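Local coordinates for glycoside hydrolase family protein (PDB 6Q2F), which probably hydrolyses terminal alpha-L-rhamnose residues from rhamnosylated compounds, at residues G149-G162 and Q436-T450. Residues are numbered along the deposited sequence; the frame is centred on the assembly and turned at random.
Sequences GLKKLVWSETTLAG and QHWRVLRLGYSLLGT
Lys151 lays its aliphatic chain over one face of the Tyr445 ring, CD standing 3.6 Å from the ring centroid in a CH-pi contact. A bend at the last torsion (chi4 74°) turns NZ to Gly149 O, while Asp465 pairs with the ammonium in a salt bridge; a lysine suits the place because its methylenes pack on the ring and its amine still reaches polar partners. At this buried end Lys152 is also held: its NZ donates to Ser446 OG at 2.7 Å, and the carbonyls of Thr176 and Gly178 also receive it, so the amine is well satisfied. Val154 CG2 packs against the bare backbone of Gly444, 3.5 Å from Gly444 O. Next along, Trp155 CB packs on Leu443 CD2 (3.7 Å) and Leu441 CD1.

The face carrying Glu157 and Thr159 is the solvent side, while Val440 and Trp438 remain buried on the other. Exposed Glu157 reaches Arg439 in a salt bridge, OE2 to NH2 3.1 Å and nearly straight at 175°; the oxygen lies in the guanidinium plane, though the carboxylate is turned 49° from it, and the second bond, from NE to OE1, is weak. Were Arg439 replaced by an alanine, the Glu157 carboxylate would probably lose its cationic mate and be freer to turn. Beyond it, Thr159 CG2 rests 3.6 Å from His437 NE2.

Paired backbone bonds make 151-160 the edge strand beside 436-447; strands 206-217 and 413-414 complete a four-stranded antiparallel beta-sheet.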
# COMPACT_ATOMS: atom_id res chain seq x y z
N GLY A 149 -4.69 24.19 -6.52
CA GLY A 149 -3.93 23.00 -6.84
C GLY A 149 -2.74 22.80 -5.91
O GLY A 149 -2.41 23.65 -5.08
N LEU A 150 -2.09 21.65 -6.07
CA LEU A 150 -0.90 21.37 -5.29
C LEU A 150 0.17 22.41 -5.58
O LEU A 150 0.34 22.84 -6.72
CB LEU A 150 -0.38 19.97 -5.61
CG LEU A 150 -1.18 18.80 -5.03
CD1 LEU A 150 -0.88 17.54 -5.82
CD2 LEU A 150 -0.81 18.61 -3.56
N LYS A 151 0.90 22.83 -4.54
CA LYS A 151 1.82 23.95 -4.61
C LYS A 151 3.21 23.55 -4.14
O LYS A 151 3.36 22.78 -3.19
CB LYS A 151 1.35 25.11 -3.74
CG LYS A 151 0.01 25.69 -4.13
CD LYS A 151 -0.49 26.57 -2.99
CE LYS A 151 -1.93 26.97 -3.20
NZ LYS A 151 -2.83 25.81 -2.93
N LYS A 152 4.22 24.14 -4.78
CA LYS A 152 5.61 24.00 -4.36
C LYS A 152 6.19 25.38 -4.11
O LYS A 152 5.85 26.35 -4.80
CB LYS A 152 6.45 23.31 -5.45
CG LYS A 152 6.36 24.06 -6.79
CD LYS A 152 7.49 23.74 -7.70
CE LYS A 152 7.48 24.69 -8.88
NZ LYS A 152 6.23 24.63 -9.68
N LEU A 153 7.11 25.46 -3.15
CA LEU A 153 7.79 26.71 -2.85
C LEU A 153 8.79 27.05 -3.97
O LEU A 153 9.48 26.17 -4.49
CB LEU A 153 8.51 26.58 -1.50
CG LEU A 153 9.00 27.84 -0.77
CD1 LEU A 153 7.83 28.68 -0.28
CD2 LEU A 153 9.92 27.46 0.39
N VAL A 154 8.84 28.33 -4.34
CA VAL A 154 9.79 28.84 -5.34
C VAL A 154 10.32 30.17 -4.81
O VAL A 154 9.75 30.77 -3.90
CB VAL A 154 9.17 29.05 -6.74
CG1 VAL A 154 8.89 27.69 -7.43
CG2 VAL A 154 7.90 29.85 -6.62
N TRP A 155 11.40 30.65 -5.42
CA TRP A 155 12.03 31.84 -4.86
C TRP A 155 12.91 32.52 -5.88
O TRP A 155 13.42 31.87 -6.80
CB TRP A 155 12.86 31.52 -3.61
CG TRP A 155 13.90 30.49 -3.87
CD1 TRP A 155 15.19 30.70 -4.25
CD2 TRP A 155 13.74 29.07 -3.78
NE1 TRP A 155 15.84 29.50 -4.41
CE2 TRP A 155 14.97 28.48 -4.12
CE3 TRP A 155 12.67 28.24 -3.45
CZ2 TRP A 155 15.16 27.09 -4.14
CZ3 TRP A 155 12.86 26.85 -3.47
CH2 TRP A 155 14.10 26.30 -3.82
N SER A 156 13.09 33.83 -5.70
CA SER A 156 14.16 34.59 -6.31
C SER A 156 15.03 35.16 -5.20
O SER A 156 14.59 35.30 -4.05
CB SER A 156 13.62 35.74 -7.18
OG SER A 156 13.17 36.79 -6.35
N GLU A 157 16.27 35.46 -5.55
CA GLU A 157 17.26 35.97 -4.64
C GLU A 157 17.94 37.24 -5.10
O GLU A 157 18.22 37.42 -6.24
CB GLU A 157 18.36 34.98 -4.55
CG GLU A 157 18.22 33.96 -3.48
CD GLU A 157 19.54 33.31 -3.21
OE1 GLU A 157 20.58 33.98 -3.42
OE2 GLU A 157 19.53 32.13 -2.80
N THR A 158 18.22 38.11 -4.16
CA THR A 158 18.87 39.36 -4.51
C THR A 158 19.87 39.71 -3.41
O THR A 158 19.76 39.24 -2.27
CB THR A 158 17.84 40.49 -4.70
OG1 THR A 158 16.82 40.04 -5.60
CG2 THR A 158 18.48 41.72 -5.30
N THR A 159 20.87 40.50 -3.76
CA THR A 159 21.86 40.98 -2.81
C THR A 159 21.76 42.50 -2.68
O THR A 159 21.43 43.20 -3.64
CB THR A 159 23.28 40.59 -3.23
OG1 THR A 159 23.51 41.03 -4.57
CG2 THR A 159 23.45 39.07 -3.16
N LEU A 160 22.05 42.99 -1.47
CA LEU A 160 22.05 44.42 -1.16
C LEU A 160 23.25 44.76 -0.29
O LEU A 160 23.82 43.89 0.37
CB LEU A 160 20.77 44.85 -0.43
CG LEU A 160 19.50 44.95 -1.25
CD1 LEU A 160 18.38 45.46 -0.36
CD2 LEU A 160 19.73 45.87 -2.44
N ALA A 161 23.59 46.05 -0.26
CA ALA A 161 24.76 46.56 0.45
C ALA A 161 24.53 46.76 1.95
O ALA A 161 25.34 46.32 2.77
CB ALA A 161 25.22 47.88 -0.18
N GLY A 162 23.45 47.43 2.33
CA GLY A 162 23.29 47.80 3.73
C GLY A 162 23.85 49.18 4.00
O GLY A 162 25.06 49.37 4.09
N GLN A 436 30.22 41.90 4.82
CA GLN A 436 28.92 41.32 5.13
C GLN A 436 27.87 42.11 4.35
O GLN A 436 27.71 43.31 4.59
CB GLN A 436 28.64 41.38 6.63
CG GLN A 436 28.12 40.11 7.26
CD GLN A 436 28.13 40.18 8.78
OE1 GLN A 436 29.17 40.44 9.39
NE2 GLN A 436 26.97 39.95 9.39
N HIS A 437 27.16 41.45 3.44
CA HIS A 437 26.09 42.11 2.70
C HIS A 437 24.74 41.47 3.00
O HIS A 437 24.64 40.47 3.73
CB HIS A 437 26.38 42.10 1.19
CG HIS A 437 26.33 40.74 0.56
ND1 HIS A 437 27.42 39.89 0.55
CD2 HIS A 437 25.35 40.10 -0.12
CE1 HIS A 437 27.10 38.78 -0.09
NE2 HIS A 437 25.85 38.88 -0.51
N TRP A 438 23.69 42.08 2.46
CA TRP A 438 22.33 41.61 2.65
C TRP A 438 21.92 40.65 1.55
O TRP A 438 22.28 40.81 0.38
CB TRP A 438 21.35 42.79 2.69
CG TRP A 438 21.30 43.50 4.00
CD1 TRP A 438 21.87 44.71 4.31
CD2 TRP A 438 20.65 43.05 5.20
NE1 TRP A 438 21.61 45.04 5.62
CE2 TRP A 438 20.87 44.03 6.19
CE3 TRP A 438 19.91 41.92 5.53
CZ2 TRP A 438 20.37 43.91 7.48
CZ3 TRP A 438 19.42 41.79 6.82
CH2 TRP A 438 19.64 42.78 7.77
N ARG A 439 21.08 39.71 1.92
CA ARG A 439 20.51 38.80 0.99
C ARG A 439 19.03 38.92 1.18
O ARG A 439 18.54 38.81 2.26
CB ARG A 439 20.95 37.41 1.27
CG ARG A 439 20.77 36.46 0.14
CD ARG A 439 21.87 35.48 0.25
NE ARG A 439 21.55 34.22 -0.35
CZ ARG A 439 22.22 33.11 -0.11
NH1 ARG A 439 23.25 33.11 0.72
NH2 ARG A 439 21.86 31.99 -0.72
N VAL A 440 18.32 39.14 0.10
CA VAL A 440 16.90 39.27 0.14
C VAL A 440 16.30 38.12 -0.62
O VAL A 440 16.57 37.91 -1.77
CB VAL A 440 16.44 40.58 -0.45
CG1 VAL A 440 14.96 40.76 -0.28
CG2 VAL A 440 17.19 41.71 0.20
N LEU A 441 15.44 37.40 0.07
CA LEU A 441 14.79 36.24 -0.46
C LEU A 441 13.33 36.50 -0.67
O LEU A 441 12.62 36.83 0.24
CB LEU A 441 14.98 35.13 0.55
CG LEU A 441 14.69 33.71 0.22
CD1 LEU A 441 15.11 33.43 -1.19
CD2 LEU A 441 15.48 32.84 1.14
N ARG A 442 12.89 36.33 -1.90
CA ARG A 442 11.51 36.50 -2.20
C ARG A 442 10.95 35.11 -2.41
O ARG A 442 11.28 34.44 -3.36
CB ARG A 442 11.27 37.37 -3.41
CG ARG A 442 9.80 37.55 -3.70
CD ARG A 442 9.55 38.57 -4.78
NE ARG A 442 8.17 38.63 -5.16
CZ ARG A 442 7.71 39.34 -6.18
NH1 ARG A 442 8.54 40.03 -6.91
NH2 ARG A 442 6.43 39.34 -6.46
N LEU A 443 10.10 34.70 -1.50
CA LEU A 443 9.47 33.40 -1.55
C LEU A 443 8.11 33.52 -2.20
O LEU A 443 7.36 34.47 -1.93
CB LEU A 443 9.33 32.81 -0.14
CG LEU A 443 10.64 32.71 0.63
CD1 LEU A 443 10.36 32.18 2.03
CD2 LEU A 443 11.61 31.81 -0.11
N GLY A 444 7.78 32.57 -3.06
CA GLY A 444 6.45 32.47 -3.61
C GLY A 444 6.08 31.02 -3.74
O GLY A 444 6.81 30.14 -3.26
N TYR A 445 4.94 30.74 -4.37
CA TYR A 445 4.62 29.37 -4.72
C TYR A 445 4.09 29.32 -6.14
O TYR A 445 3.68 30.33 -6.73
CB TYR A 445 3.60 28.74 -3.74
CG TYR A 445 2.19 29.29 -3.83
CD1 TYR A 445 1.30 28.85 -4.82
CD2 TYR A 445 1.74 30.24 -2.91
CE1 TYR A 445 0.01 29.36 -4.89
CE2 TYR A 445 0.45 30.74 -2.97
CZ TYR A 445 -0.41 30.30 -3.96
OH TYR A 445 -1.70 30.80 -4.03
N SER A 446 4.13 28.12 -6.69
CA SER A 446 3.58 27.86 -8.01
C SER A 446 3.08 26.42 -8.02
O SER A 446 3.23 25.68 -7.05
CB SER A 446 4.61 28.14 -9.10
OG SER A 446 5.67 27.21 -9.03
N LEU A 447 2.47 26.02 -9.13
CA LEU A 447 1.76 24.75 -9.21
C LEU A 447 2.67 23.59 -9.58
O LEU A 447 3.63 23.73 -10.35
CB LEU A 447 0.63 24.85 -10.23
CG LEU A 447 -0.42 25.91 -9.88
CD1 LEU A 447 -1.60 25.77 -10.81
CD2 LEU A 447 -0.85 25.78 -8.40
N LEU A 448 2.36 22.42 -9.00
CA LEU A 448 2.92 21.16 -9.50
C LEU A 448 2.32 20.78 -10.85
O LEU A 448 3.01 20.21 -11.70
CB LEU A 448 2.64 20.03 -8.51
CG LEU A 448 3.78 19.47 -7.68
CD1 LEU A 448 4.34 20.57 -6.80
CD2 LEU A 448 3.24 18.30 -6.83
N GLY A 449 1.02 21.04 -11.03
CA GLY A 449 0.30 20.67 -12.22
C GLY A 449 -0.25 19.27 -12.25
O GLY A 449 -0.88 18.90 -13.25
N THR A 450 -0.05 18.47 -11.21
CA THR A 450 -0.52 17.10 -11.29
C THR A 450 -2.04 17.04 -11.25
O THR A 450 -2.73 17.91 -10.70
CB THR A 450 0.07 16.23 -10.17
OG1 THR A 450 -0.15 16.86 -8.91
CG2 THR A 450 1.57 16.05 -10.41
O HOH W 1 -2.44 19.71 -8.60
O HOH W 2 -0.75 21.85 -8.99
O HOH W 3 14.78 38.47 -4.07